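Local coordinates for protein CDP-glucose-4,6-dehydratase (PDB 1RKX) that probably catalyses the NAD-dependent 4,6-dehydration of CDP-D-glucose, as an extended short-chain dehydrogenase/reductase of Yersinia pseudotuberculosis, at residues C[88-92]-C[93-97]; C[201-204]-C[205-208]; C[209-212]-C[213-217]. All blocks are in the same frame, centred on the assembly; numbering follows the deposited sequence.

Contact 1: residues C[88-92]-C[93-97]. With NAD (nicotinamide-adenine-dinucleotide), chain G.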
ATOM      1  N   ALA C  88     -26.777   9.949  14.639  1.00 16.59           N
ATOM      2  CA  ALA C  88     -27.938   9.169  14.233  1.00 17.93           C
ATOM      3  C   ALA C  88     -27.562   8.209  13.105  1.00 16.64           C
ATOM      4  O   ALA C  88     -26.917   8.598  12.127  1.00 15.89           O
ATOM      5  CB  ALA C  88     -29.070  10.090  13.779  1.00 16.62           C
ATOM      6  N   ALA C  89     -27.970   6.954  13.251  1.00 16.29           N
ATOM      7  CA  ALA C  89     -27.686   5.941  12.250  1.00 15.14           C
ATOM      8  C   ALA C  89     -28.343   4.621  12.629  1.00 15.00           C
ATOM      9  O   ALA C  89     -28.758   4.440  13.771  1.00 16.77           O
ATOM     10  CB  ALA C  89     -26.167   5.742  12.131  1.00 15.34           C
ATOM     11  N   GLN C  90     -28.447   3.720  11.655  1.00 16.99           N
ATOM     12  CA  GLN C  90     -28.969   2.366  11.878  1.00 16.05           C
ATOM     13  C   GLN C  90     -27.625   1.736  12.258  1.00 15.39           C
ATOM     14  O   GLN C  90     -26.784   1.472  11.391  1.00 15.21           O
ATOM     15  CB  GLN C  90     -29.499   1.784  10.565  1.00 16.11           C
ATOM     16  CG  GLN C  90     -30.282   0.480  10.697  1.00 16.67           C
ATOM     17  CD  GLN C  90     -29.486  -0.610  11.386  1.00 16.07           C
ATOM     18  OE1 GLN C  90     -29.424  -0.662  12.607  1.00 16.82           O
ATOM     19  NE2 GLN C  90     -28.861  -1.479  10.598  1.00 15.79           N
ATOM     20  N   PRO C  91     -27.399   1.500  13.559  1.00 20.39           N
ATOM     21  CA  PRO C  91     -26.149   0.933  14.070  1.00 20.57           C
ATOM     22  C   PRO C  91     -25.966  -0.569  14.189  1.00 16.69           C
ATOM     23  O   PRO C  91     -24.903  -1.006  14.625  1.00 16.37           O
ATOM     24  CB  PRO C  91     -26.048   1.587  15.432  1.00 19.42           C
ATOM     25  CG  PRO C  91     -27.472   1.413  15.917  1.00 22.40           C
ATOM     26  CD  PRO C  91     -28.321   1.777  14.677  1.00 18.81           C
ATOM     27  N   LEU C  92     -26.970  -1.358  13.817  1.00 19.32           N
ATOM     28  CA  LEU C  92     -26.870  -2.807  13.965  1.00 19.86           C
ATOM     29  C   LEU C  92     -26.501  -3.593  12.710  1.00 20.00           C
ATOM     30  O   LEU C  92     -27.154  -3.470  11.669  1.00 18.22           O
ATOM     31  CB  LEU C  92     -28.187  -3.344  14.528  1.00 24.00           C
ATOM     32  CG  LEU C  92     -28.689  -2.676  15.811  1.00 26.91           C
ATOM     33  CD1 LEU C  92     -30.012  -3.303  16.221  1.00 28.42           C
ATOM     34  CD2 LEU C  92     -27.651  -2.830  16.917  1.00 28.66           C
ATOM     35  N   VAL C  93     -25.469  -4.426  12.819  1.00 19.46           N
ATOM     36  CA  VAL C  93     -25.026  -5.242  11.696  1.00 23.45           C
ATOM     37  C   VAL C  93     -26.109  -6.266  11.359  1.00 23.19           C
ATOM     38  O   VAL C  93     -26.511  -6.408  10.201  1.00 22.70           O
ATOM     39  CB  VAL C  93     -23.705  -5.996  12.027  1.00 22.84           C
ATOM     40  CG1 VAL C  93     -23.379  -6.992  10.926  1.00 23.93           C
ATOM     41  CG2 VAL C  93     -22.560  -5.007  12.173  1.00 22.58           C
ATOM     42  N   ARG C  94     -26.576  -6.976  12.382  1.00 26.72           N
ATOM     43  CA  ARG C  94     -27.606  -7.991  12.204  1.00 32.39           C
ATOM     44  C   ARG C  94     -28.778  -7.447  11.401  1.00 27.31           C
ATOM     45  O   ARG C  94     -29.152  -8.002  10.370  1.00 26.45           O
ATOM     46  CB  ARG C  94     -28.106  -8.464  13.564  1.00 43.27           C
ATOM     47  CG  ARG C  94     -29.289  -9.409  13.507  1.00 58.79           C
ATOM     48  CD  ARG C  94     -29.886  -9.538  14.888  1.00 67.45           C
ATOM     49  NE  ARG C  94     -28.843  -9.823  15.864  1.00 70.45           N
ATOM     50  CZ  ARG C  94     -28.963  -9.626  17.171  1.00 70.95           C
ATOM     51  NH1 ARG C  94     -30.090  -9.138  17.675  1.00 70.51           N
ATOM     52  NH2 ARG C  94     -27.946  -9.911  17.972  1.00 71.01           N
ATOM     53  N   LEU C  95     -29.356  -6.353  11.876  1.00 21.96           N
ATOM     54  CA  LEU C  95     -30.488  -5.756  11.192  1.00 22.83           C
ATOM     55  C   LEU C  95     -30.184  -5.347   9.749  1.00 21.80           C
ATOM     56  O   LEU C  95     -31.055  -5.461   8.878  1.00 20.43           O
ATOM     57  CB  LEU C  95     -30.997  -4.541  11.966  1.00 22.23           C
ATOM     58  CG  LEU C  95     -32.290  -3.938  11.407  1.00 24.77           C
ATOM     59  CD1 LEU C  95     -33.404  -4.987  11.470  1.00 25.10           C
ATOM     60  CD2 LEU C  95     -32.670  -2.692  12.197  1.00 23.72           C
ATOM     61  N   SER C  96     -28.963  -4.879   9.493  1.00 18.90           N
ATOM     62  CA  SER C  96     -28.591  -4.442   8.147  1.00 20.49           C
ATOM     63  C   SER C  96     -28.718  -5.570   7.127  1.00 20.36           C
ATOM     64  O   SER C  96     -28.869  -5.319   5.931  1.00 18.96           O
ATOM     65  CB  SER C  96     -27.162  -3.880   8.124  1.00 21.13           C
ATOM     66  OG  SER C  96     -26.180  -4.903   8.204  1.00 17.95           O
ATOM     67  N   TYR C  97     -28.659  -6.814   7.595  1.00 19.61           N
ATOM     68  CA  TYR C  97     -28.801  -7.951   6.693  1.00 21.66           C
ATOM     69  C   TYR C  97     -30.251  -8.142   6.271  1.00 20.32           C
ATOM     70  O   TYR C  97     -30.521  -8.602   5.162  1.00 21.49           O
ATOM     71  CB  TYR C  97     -28.285  -9.242   7.344  1.00 22.70           C
ATOM     72  CG  TYR C  97     -26.786  -9.391   7.268  1.00 23.51           C
ATOM     73  CD1 TYR C  97     -25.991  -9.292   8.407  1.00 23.77           C
ATOM     74  CD2 TYR C  97     -26.160  -9.631   6.046  1.00 24.18           C
ATOM     75  CE1 TYR C  97     -24.603  -9.431   8.330  1.00 23.88           C
ATOM     76  CE2 TYR C  97     -24.787  -9.773   5.959  1.00 24.23           C
ATOM     77  CZ  TYR C  97     -24.013  -9.675   7.100  1.00 23.39           C
ATOM     78  OH  TYR C  97     -22.657  -9.856   7.003  1.00 25.21           O
TER
HETATM   79  PA  NAD G 360     -28.255   3.682  19.499  1.00 19.30           P
HETATM   80  O1A NAD G 360     -29.122   2.762  18.733  1.00 17.42           O
HETATM   81  O2A NAD G 360     -28.400   3.675  20.979  1.00 16.65           O
HETATM   82  O5B NAD G 360     -28.452   5.196  18.995  1.00 17.95           O
HETATM   83  C5B NAD G 360     -28.791   5.432  17.607  1.00 20.21           C
HETATM   84  C4B NAD G 360     -29.492   6.782  17.438  1.00 18.90           C
HETATM   85  O4B NAD G 360     -29.763   6.816  16.018  1.00 19.17           O
HETATM   86  C3B NAD G 360     -30.848   6.838  18.125  1.00 17.88           C
HETATM   87  O3B NAD G 360     -30.892   8.071  18.871  1.00 15.33           O
HETATM   88  C2B NAD G 360     -31.816   6.771  16.959  1.00 17.82           C
HETATM   89  O2B NAD G 360     -33.103   7.390  17.240  1.00 18.41           O
HETATM   90  C1B NAD G 360     -31.016   7.425  15.862  1.00 18.30           C
HETATM   91  N9A NAD G 360     -31.528   7.115  14.536  1.00 19.67           N
HETATM   92  C8A NAD G 360     -31.469   5.920  13.869  1.00 19.70           C
HETATM   93  N7A NAD G 360     -32.043   5.953  12.669  1.00 19.19           N
HETATM   94  C5A NAD G 360     -32.504   7.251  12.558  1.00 20.48           C
HETATM   95  C6A NAD G 360     -33.203   7.911  11.524  1.00 19.75           C
HETATM   96  N6A NAD G 360     -33.582   7.384  10.378  1.00 21.75           N
HETATM   97  N1A NAD G 360     -33.526   9.229  11.721  1.00 21.22           N
HETATM   98  C2A NAD G 360     -33.148   9.808  12.907  1.00 19.89           C
HETATM   99  N3A NAD G 360     -32.501   9.297  13.932  1.00 20.28           N
HETATM  100  C4A NAD G 360     -32.198   7.990  13.698  1.00 19.51           C
HETATM  101  O3  NAD G 360     -26.773   3.403  19.096  1.00 18.33           O
HETATM  102  PN  NAD G 360     -25.373   4.065  19.622  1.00 24.80           P
HETATM  103  O1N NAD G 360     -24.655   2.950  20.245  1.00 20.03           O
HETATM  104  O2N NAD G 360     -25.702   5.160  20.571  1.00 20.63           O
HETATM  105  O5D NAD G 360     -24.661   4.493  18.275  1.00 22.27           O
HETATM  106  C5D NAD G 360     -24.403   5.889  18.090  1.00 19.96           C
HETATM  107  C4D NAD G 360     -23.647   6.108  16.795  1.00 20.25           C
HETATM  108  O4D NAD G 360     -22.347   5.462  17.005  1.00 18.53           O
HETATM  109  C3D NAD G 360     -24.183   5.475  15.510  1.00 19.84           C
HETATM  110  O3D NAD G 360     -23.775   6.298  14.400  1.00 18.57           O
HETATM  111  C2D NAD G 360     -23.467   4.131  15.492  1.00 18.41           C
HETATM  112  O2D NAD G 360     -23.448   3.589  14.161  1.00 14.64           O
HETATM  113  C1D NAD G 360     -22.098   4.531  15.977  1.00 20.09           C
HETATM  114  N1N NAD G 360     -21.337   3.393  16.480  1.00 19.94           N
HETATM  115  C2N NAD G 360     -21.588   2.805  17.733  1.00 19.79           C
HETATM  116  C3N NAD G 360     -20.728   1.696  18.251  1.00 21.71           C
HETATM  117  C7N NAD G 360     -21.024   1.174  19.597  1.00 22.33           C
HETATM  118  O7N NAD G 360     -20.286   0.270  20.019  1.00 21.74           O
HETATM  119  N7N NAD G 360     -22.035   1.627  20.367  1.00 21.40           N
HETATM  120  C4N NAD G 360     -19.673   1.110  17.339  1.00 21.57           C
HETATM  121  C5N NAD G 360     -19.560   1.834  16.036  1.00 21.82           C
HETATM  122  C6N NAD G 360     -20.299   2.856  15.659  1.00 20.82           C
HETATM  123  O   HOH W   1     -23.636  -3.363  14.990  1.00 32.44           O
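At the C-terminal end of the parallel Rossmann sheet, where NAD binds, the loop leaving strand 83-86 passes along the cofactor and turns into the short helix 93-98, where Leu92 O takes the backbone N-H of Ser96 at 3.2 Å. The same carbonyl oxygen accepts a second donor: Gln90 NE2 reaches Leu92 O at 2.8 Å, almost straight (174°) and within the plane of its own amide. The other end of that amide closes the loop, since Gln90 OE1 receives Leu92 N at 2.8 Å. With both ends bonded to the backbone of Leu92, the amide is fixed in its rotation. The bend at chi2 of Gln90 (-56°) folds its chain back over the turn, and Thr103 OG1 on the following helix also bonds NE2. Leu95 covers this amide, its CD2 lying 3.9 Å from Gln90 OE1, while its CB packs 4.0 Å from Leu92 CB. Ser96 OG swings to the carbonyl of Val93, meeting Val93 O at 2.5 Å in the carbonyl plane on a lone pair. A water bridges Pro91 O and Val93 N just before the first helical turn. Upstream, the loop serves the dinucleotide directly. Ala89 N donates to the adenosine ribose oxygen O4B of NAD at 3.3 Å, and Ala88 CB lies against the adenine. Pro91 CB approaches O2D of the nicotinamide ribose to 3.5 Å, with its CG turned to the pyrophosphate. A strand that ends in a cofactor-lining loop and leads by way of it into a helix is typical of the NAD-binding Rossmann fold, here with the loop after the fourth strand along the chain, as in extended short-chain dehydrogenases.

Contact 2: residues C[201-204]-C[205-208]; sequences DWAL and DRIV
Asp201 and Arg206 face each other across the loop that leads into helix 207-216, joined by a salt bridge in which Arg206 NH1 reaches Asp201 OD2 at 2.8 Å. The N-H lies in the guanidinium plane, with an angle of 150° at its hydrogen, and meets the syn side of the carboxylate. The two flat groups are nevertheless turned 61° apart, so the grip is one bond rather than a paired fork. The other carboxylate oxygen holds the loop itself: Asp201 OD1 accepts Ala203 N at 3.2 Å from above the carboxylate plane, forming an Asx turn. That turn brings Ala203 into the tightest part of the packing, where its methyl rests over one face of the guanidinium, Ala203 CB standing 3.3 Å from Arg206 NE and equally close to Arg206 CD. Extended from CG to NE (chi3 176°), the arginine chain passes beneath this methyl to bring its head to the aspartate, and Leu92 packs nearby. Between Ala203 and Arg206 the loop is looser and exposed. Leu204 leads its end away from the partner segment and lies against Arg213, while Asp205, in a left-handed helical conformation, gives its carboxylate to a salt bridge with Arg94. The side chain of Arg206, the N-cap residue, comes within about 4 Å of the bound NAD, a loose approach, though the residue is seen binding NAD in a structure of this protein. One aspartate thus fixes the shape of the loop and the head of the arginine, and its carboxylate probably offsets part of the arginine's charge beside the NAD site.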
ATOM      1  N   ASP C 201     -26.961   1.201  28.296  1.00 25.08           N
ATOM      2  CA  ASP C 201     -27.116   0.676  26.946  1.00 27.79           C
ATOM      3  C   ASP C 201     -27.969  -0.572  27.038  1.00 24.98           C
ATOM      4  O   ASP C 201     -27.554  -1.582  27.598  1.00 24.95           O
ATOM      5  CB  ASP C 201     -25.770   0.344  26.304  1.00 31.70           C
ATOM      6  CG  ASP C 201     -25.925  -0.179  24.881  1.00 37.24           C
ATOM      7  OD1 ASP C 201     -26.962   0.118  24.244  1.00 39.70           O
ATOM      8  OD2 ASP C 201     -25.009  -0.870  24.399  1.00 40.31           O
ATOM      9  N   TRP C 202     -29.177  -0.490  26.499  1.00 24.32           N
ATOM     10  CA  TRP C 202     -30.089  -1.615  26.546  1.00 23.46           C
ATOM     11  C   TRP C 202     -30.266  -2.303  25.203  1.00 24.06           C
ATOM     12  O   TRP C 202     -31.271  -2.971  24.956  1.00 24.21           O
ATOM     13  CB  TRP C 202     -31.433  -1.151  27.111  1.00 23.38           C
ATOM     14  CG  TRP C 202     -31.453  -1.164  28.622  1.00 25.15           C
ATOM     15  CD1 TRP C 202     -31.564  -2.266  29.429  1.00 23.71           C
ATOM     16  CD2 TRP C 202     -31.325  -0.036  29.500  1.00 23.25           C
ATOM     17  NE1 TRP C 202     -31.514  -1.892  30.753  1.00 25.92           N
ATOM     18  CE2 TRP C 202     -31.368  -0.530  30.825  1.00 24.75           C
ATOM     19  CE3 TRP C 202     -31.180   1.342  29.297  1.00 24.15           C
ATOM     20  CZ2 TRP C 202     -31.271   0.310  31.942  1.00 26.10           C
ATOM     21  CZ3 TRP C 202     -31.084   2.178  30.411  1.00 25.03           C
ATOM     22  CH2 TRP C 202     -31.130   1.657  31.715  1.00 24.13           C
ATOM     23  N   ALA C 203     -29.274  -2.144  24.334  1.00 27.37           N
ATOM     24  CA  ALA C 203     -29.319  -2.790  23.032  1.00 29.07           C
ATOM     25  C   ALA C 203     -29.380  -4.290  23.289  1.00 29.21           C
ATOM     26  O   ALA C 203     -28.859  -4.780  24.295  1.00 26.52           O
ATOM     27  CB  ALA C 203     -28.071  -2.448  22.235  1.00 32.53           C
ATOM     28  N   LEU C 204     -30.019  -5.020  22.385  1.00 31.31           N
ATOM     29  CA  LEU C 204     -30.145  -6.460  22.532  1.00 35.87           C
ATOM     30  C   LEU C 204     -28.920  -7.197  22.006  1.00 33.46           C
ATOM     31  O   LEU C 204     -28.203  -6.701  21.142  1.00 32.11           O
ATOM     32  CB  LEU C 204     -31.389  -6.954  21.793  1.00 40.99           C
ATOM     33  CG  LEU C 204     -32.733  -6.421  22.290  1.00 47.63           C
ATOM     34  CD1 LEU C 204     -33.845  -6.913  21.375  1.00 51.50           C
ATOM     35  CD2 LEU C 204     -32.971  -6.881  23.724  1.00 50.70           C
ATOM     36  N   ASP C 205     -28.693  -8.388  22.546  1.00 38.10           N
ATOM     37  CA  ASP C 205     -27.580  -9.232  22.139  1.00 42.65           C
ATOM     38  C   ASP C 205     -26.216  -8.548  22.142  1.00 38.32           C
ATOM     39  O   ASP C 205     -25.487  -8.573  21.148  1.00 33.61           O
ATOM     40  CB  ASP C 205     -27.869  -9.825  20.761  1.00 51.71           C
ATOM     41  CG  ASP C 205     -29.143 -10.654  20.741  1.00 64.19           C
ATOM     42  OD1 ASP C 205     -29.224 -11.638  21.508  1.00 71.22           O
ATOM     43  OD2 ASP C 205     -30.063 -10.322  19.963  1.00 71.09           O
ATOM     44  N   ARG C 206     -25.893  -7.923  23.267  1.00 36.25           N
ATOM     45  CA  ARG C 206     -24.610  -7.268  23.470  1.00 38.66           C
ATOM     46  C   ARG C 206     -24.160  -7.845  24.802  1.00 36.89           C
ATOM     47  O   ARG C 206     -24.915  -7.829  25.777  1.00 34.80           O
ATOM     48  CB  ARG C 206     -24.770  -5.747  23.533  1.00 44.77           C
ATOM     49  CG  ARG C 206     -25.031  -5.129  22.165  1.00 53.34           C
ATOM     50  CD  ARG C 206     -24.934  -3.613  22.185  1.00 58.34           C
ATOM     51  NE  ARG C 206     -25.102  -3.043  20.848  1.00 59.50           N
ATOM     52  CZ  ARG C 206     -25.123  -1.740  20.583  1.00 59.76           C
ATOM     53  NH1 ARG C 206     -24.987  -0.857  21.565  1.00 58.52           N
ATOM     54  NH2 ARG C 206     -25.285  -1.316  19.335  1.00 59.00           N
ATOM     55  N   ILE C 207     -22.942  -8.372  24.834  1.00 33.88           N
ATOM     56  CA  ILE C 207     -22.435  -9.029  26.031  1.00 37.38           C
ATOM     57  C   ILE C 207     -22.555  -8.295  27.360  1.00 33.46           C
ATOM     58  O   ILE C 207     -23.056  -8.868  28.327  1.00 31.71           O
ATOM     59  CB  ILE C 207     -20.970  -9.485  25.848  1.00 40.55           C
ATOM     60  CG1 ILE C 207     -20.048  -8.282  25.726  1.00 45.12           C
ATOM     61  CG2 ILE C 207     -20.850 -10.349  24.603  1.00 44.13           C
ATOM     62  CD1 ILE C 207     -18.602  -8.655  25.902  1.00 50.73           C
ATOM     63  N   VAL C 208     -22.108  -7.048  27.439  1.00 29.46           N
ATOM     64  CA  VAL C 208     -22.208  -6.348  28.715  1.00 28.64           C
ATOM     65  C   VAL C 208     -23.668  -6.200  29.137  1.00 27.55           C
ATOM     66  O   VAL C 208     -24.019  -6.519  30.268  1.00 27.38           O
ATOM     67  CB  VAL C 208     -21.521  -4.975  28.668  1.00 27.91           C
ATOM     68  CG1 VAL C 208     -21.738  -4.236  29.984  1.00 28.88           C
ATOM     69  CG2 VAL C 208     -20.037  -5.163  28.426  1.00 28.67           C
TER

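Contact 3: residues C[209-212]-C[213-217]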
ATOM      1  N   PRO C 209     -24.538  -5.713  28.238  1.00 25.71           N
ATOM      2  CA  PRO C 209     -25.948  -5.572  28.625  1.00 27.37           C
ATOM      3  C   PRO C 209     -26.566  -6.919  29.009  1.00 30.00           C
ATOM      4  O   PRO C 209     -27.316  -7.013  29.980  1.00 27.90           O
ATOM      5  CB  PRO C 209     -26.587  -4.981  27.377  1.00 25.00           C
ATOM      6  CG  PRO C 209     -25.492  -4.111  26.845  1.00 24.75           C
ATOM      7  CD  PRO C 209     -24.277  -5.013  26.968  1.00 25.13           C
ATOM      8  N   ASP C 210     -26.246  -7.962  28.246  1.00 31.21           N
ATOM      9  CA  ASP C 210     -26.781  -9.288  28.539  1.00 34.02           C
ATOM     10  C   ASP C 210     -26.265  -9.822  29.864  1.00 34.84           C
ATOM     11  O   ASP C 210     -26.966 -10.560  30.553  1.00 37.28           O
ATOM     12  CB  ASP C 210     -26.436 -10.277  27.424  1.00 34.31           C
ATOM     13  CG  ASP C 210     -27.219 -10.017  26.159  1.00 35.35           C
ATOM     14  OD1 ASP C 210     -28.282  -9.366  26.246  1.00 35.82           O
ATOM     15  OD2 ASP C 210     -26.783 -10.474  25.082  1.00 36.35           O
ATOM     16  N   ILE C 211     -25.037  -9.463  30.219  1.00 34.69           N
ATOM     17  CA  ILE C 211     -24.476  -9.917  31.483  1.00 33.60           C
ATOM     18  C   ILE C 211     -25.283  -9.290  32.612  1.00 34.22           C
ATOM     19  O   ILE C 211     -25.621  -9.951  33.591  1.00 34.38           O
ATOM     20  CB  ILE C 211     -22.997  -9.499  31.642  1.00 32.05           C
ATOM     21  CG1 ILE C 211     -22.124 -10.263  30.643  1.00 30.51           C
ATOM     22  CG2 ILE C 211     -22.532  -9.779  33.066  1.00 31.20           C
ATOM     23  CD1 ILE C 211     -20.674  -9.817  30.623  1.00 29.98           C
ATOM     24  N   LEU C 212     -25.594  -8.009  32.462  1.00 33.65           N
ATOM     25  CA  LEU C 212     -26.355  -7.283  33.467  1.00 33.63           C
ATOM     26  C   LEU C 212     -27.782  -7.827  33.575  1.00 34.26           C
ATOM     27  O   LEU C 212     -28.349  -7.880  34.667  1.00 34.11           O
ATOM     28  CB  LEU C 212     -26.357  -5.785  33.130  1.00 30.07           C
ATOM     29  CG  LEU C 212     -24.975  -5.114  33.224  1.00 28.58           C
ATOM     30  CD1 LEU C 212     -25.010  -3.714  32.622  1.00 26.01           C
ATOM     31  CD2 LEU C 212     -24.540  -5.067  34.680  1.00 26.43           C
ATOM     32  N   ARG C 213     -28.353  -8.242  32.448  1.00 35.58           N
ATOM     33  CA  ARG C 213     -29.703  -8.795  32.448  1.00 36.48           C
ATOM     34  C   ARG C 213     -29.722 -10.111  33.219  1.00 36.66           C
ATOM     35  O   ARG C 213     -30.702 -10.439  33.892  1.00 36.31           O
ATOM     36  CB  ARG C 213     -30.196  -9.040  31.016  1.00 39.18           C
ATOM     37  CG  ARG C 213     -30.481  -7.782  30.208  1.00 40.90           C
ATOM     38  CD  ARG C 213     -31.262  -8.127  28.944  1.00 43.49           C
ATOM     39  NE  ARG C 213     -31.576  -6.957  28.126  1.00 44.51           N
ATOM     40  CZ  ARG C 213     -30.743  -6.399  27.249  1.00 45.21           C
ATOM     41  NH1 ARG C 213     -29.527  -6.898  27.060  1.00 44.10           N
ATOM     42  NH2 ARG C 213     -31.128  -5.336  26.556  1.00 43.93           N
ATOM     43  N   ALA C 214     -28.637 -10.868  33.110  1.00 33.76           N
ATOM     44  CA  ALA C 214     -28.530 -12.141  33.810  1.00 32.94           C
ATOM     45  C   ALA C 214     -28.411 -11.875  35.309  1.00 32.87           C
ATOM     46  O   ALA C 214     -29.144 -12.457  36.111  1.00 33.11           O
ATOM     47  CB  ALA C 214     -27.311 -12.912  33.316  1.00 30.48           C
ATOM     48  N   PHE C 215     -27.480 -10.997  35.676  1.00 33.88           N
ATOM     49  CA  PHE C 215     -27.263 -10.642  37.076  1.00 35.56           C
ATOM     50  C   PHE C 215     -28.574 -10.119  37.645  1.00 37.66           C
ATOM     51  O   PHE C 215     -28.973 -10.452  38.761  1.00 37.04           O
ATOM     52  CB  PHE C 215     -26.194  -9.550  37.191  1.00 33.31           C
ATOM     53  CG  PHE C 215     -24.794 -10.022  36.900  1.00 32.14           C
ATOM     54  CD1 PHE C 215     -23.728  -9.130  36.956  1.00 32.95           C
ATOM     55  CD2 PHE C 215     -24.532 -11.355  36.594  1.00 32.48           C
ATOM     56  CE1 PHE C 215     -22.422  -9.554  36.714  1.00 32.36           C
ATOM     57  CE2 PHE C 215     -23.229 -11.791  36.349  1.00 31.67           C
ATOM     58  CZ  PHE C 215     -22.174 -10.889  36.410  1.00 32.66           C
ATOM     59  N   GLU C 216     -29.229  -9.294  36.839  1.00 40.29           N
ATOM     60  CA  GLU C 216     -30.500  -8.671  37.175  1.00 42.75           C
ATOM     61  C   GLU C 216     -31.522  -9.698  37.656  1.00 42.57           C
ATOM     62  O   GLU C 216     -32.185  -9.496  38.673  1.00 45.67           O
ATOM     63  CB  GLU C 216     -31.029  -7.965  35.933  1.00 45.52           C
ATOM     64  CG  GLU C 216     -31.795  -6.702  36.182  1.00 46.48           C
ATOM     65  CD  GLU C 216     -32.076  -5.971  34.891  1.00 47.13           C
ATOM     66  OE1 GLU C 216     -32.811  -6.522  34.046  1.00 48.17           O
ATOM     67  OE2 GLU C 216     -31.553  -4.854  34.716  1.00 47.56           O
ATOM     68  N   GLN C 217     -31.645 -10.795  36.918  1.00 48.18           N
ATOM     69  CA  GLN C 217     -32.597 -11.844  37.258  1.00 50.45           C
ATOM     70  C   GLN C 217     -31.956 -12.985  38.037  1.00 50.40           C
ATOM     71  O   GLN C 217     -32.513 -14.079  38.116  1.00 46.73           O
ATOM     72  CB  GLN C 217     -33.239 -12.396  35.985  1.00 51.35           C
ATOM     73  CG  GLN C 217     -33.994 -11.358  35.174  1.00 60.44           C
ATOM     74  CD  GLN C 217     -34.647 -11.944  33.934  1.00 65.19           C
ATOM     75  OE1 GLN C 217     -35.311 -11.235  33.177  1.00 67.01           O
ATOM     76  NE2 GLN C 217     -34.461 -13.245  33.720  1.00 66.80           N
TER
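Arg213 N donates to Pro209 O at 2.9 Å, the first of the i to i+4 backbone bonds of helix 207-216 that join the two segments. Phe215 N follows with Ile211 O at 3.0 Å and nearly straight (172°), and Glu216 N with Leu212 O at 2.7 Å; Ala214 N bonds Asp210 O and, weakly, Ile211 O. The charged interaction is a salt bridge three residues apart: Asp210 OD1 meets Arg213 NH1 at 2.9 Å, with carboxylate and guanidinium planes 54° apart. The chain of Arg213, extended from CG to NE, runs back toward the start of the helix, where NH1 also comes within 3.5 Å of Pro209 CB and NH2 probably bonds Ala203 O. Glu216 OE2 is hydrogen-bonded to His333 NE2. This is an amphipathic helix, its inner side laid against helices 272-283 and 322-338, with Leu212 touching Met279, Ile329 and His333. Apolar contact along the helix is a CH-pi interaction, one turn apart: Ile211 CG2 sits 3.8 Å from the centroid of the Phe215 ring and 21° off its normal. The two side chains lie side by side; with CG2 anti to the backbone N of Ile211, that methyl is the branch set over the ring. Ile211 O is likewise over a face, 3.3 Å above the Phe215 ring plane toward its rim. Beyond the pair, the ring meets Trp283.

Following the chain from its N terminus, contact 1 shapes the turn from the loop after strand 83-86 into helix 93-98. About a hundred residues later, past strand 196-197, contact 2 closes the loop before helix 207-216, and contact 3 takes up that helix directly. All three are local and follow in series; none nests or crosses. Contacts 1 and 2 meet through the salt bridge of Arg94 NH1 to Asp205 OD2 at 2.6 Å, with Leu92 packing on Arg206 beside it, tying helix 93-98 and its loop to the loop before helix 207-216. Contacts 2 and 3 share that helix and touch where Asp210 OD2 approaches Asp205 CA to 3.3 Å, whereas contacts 1 and 3 stay apart.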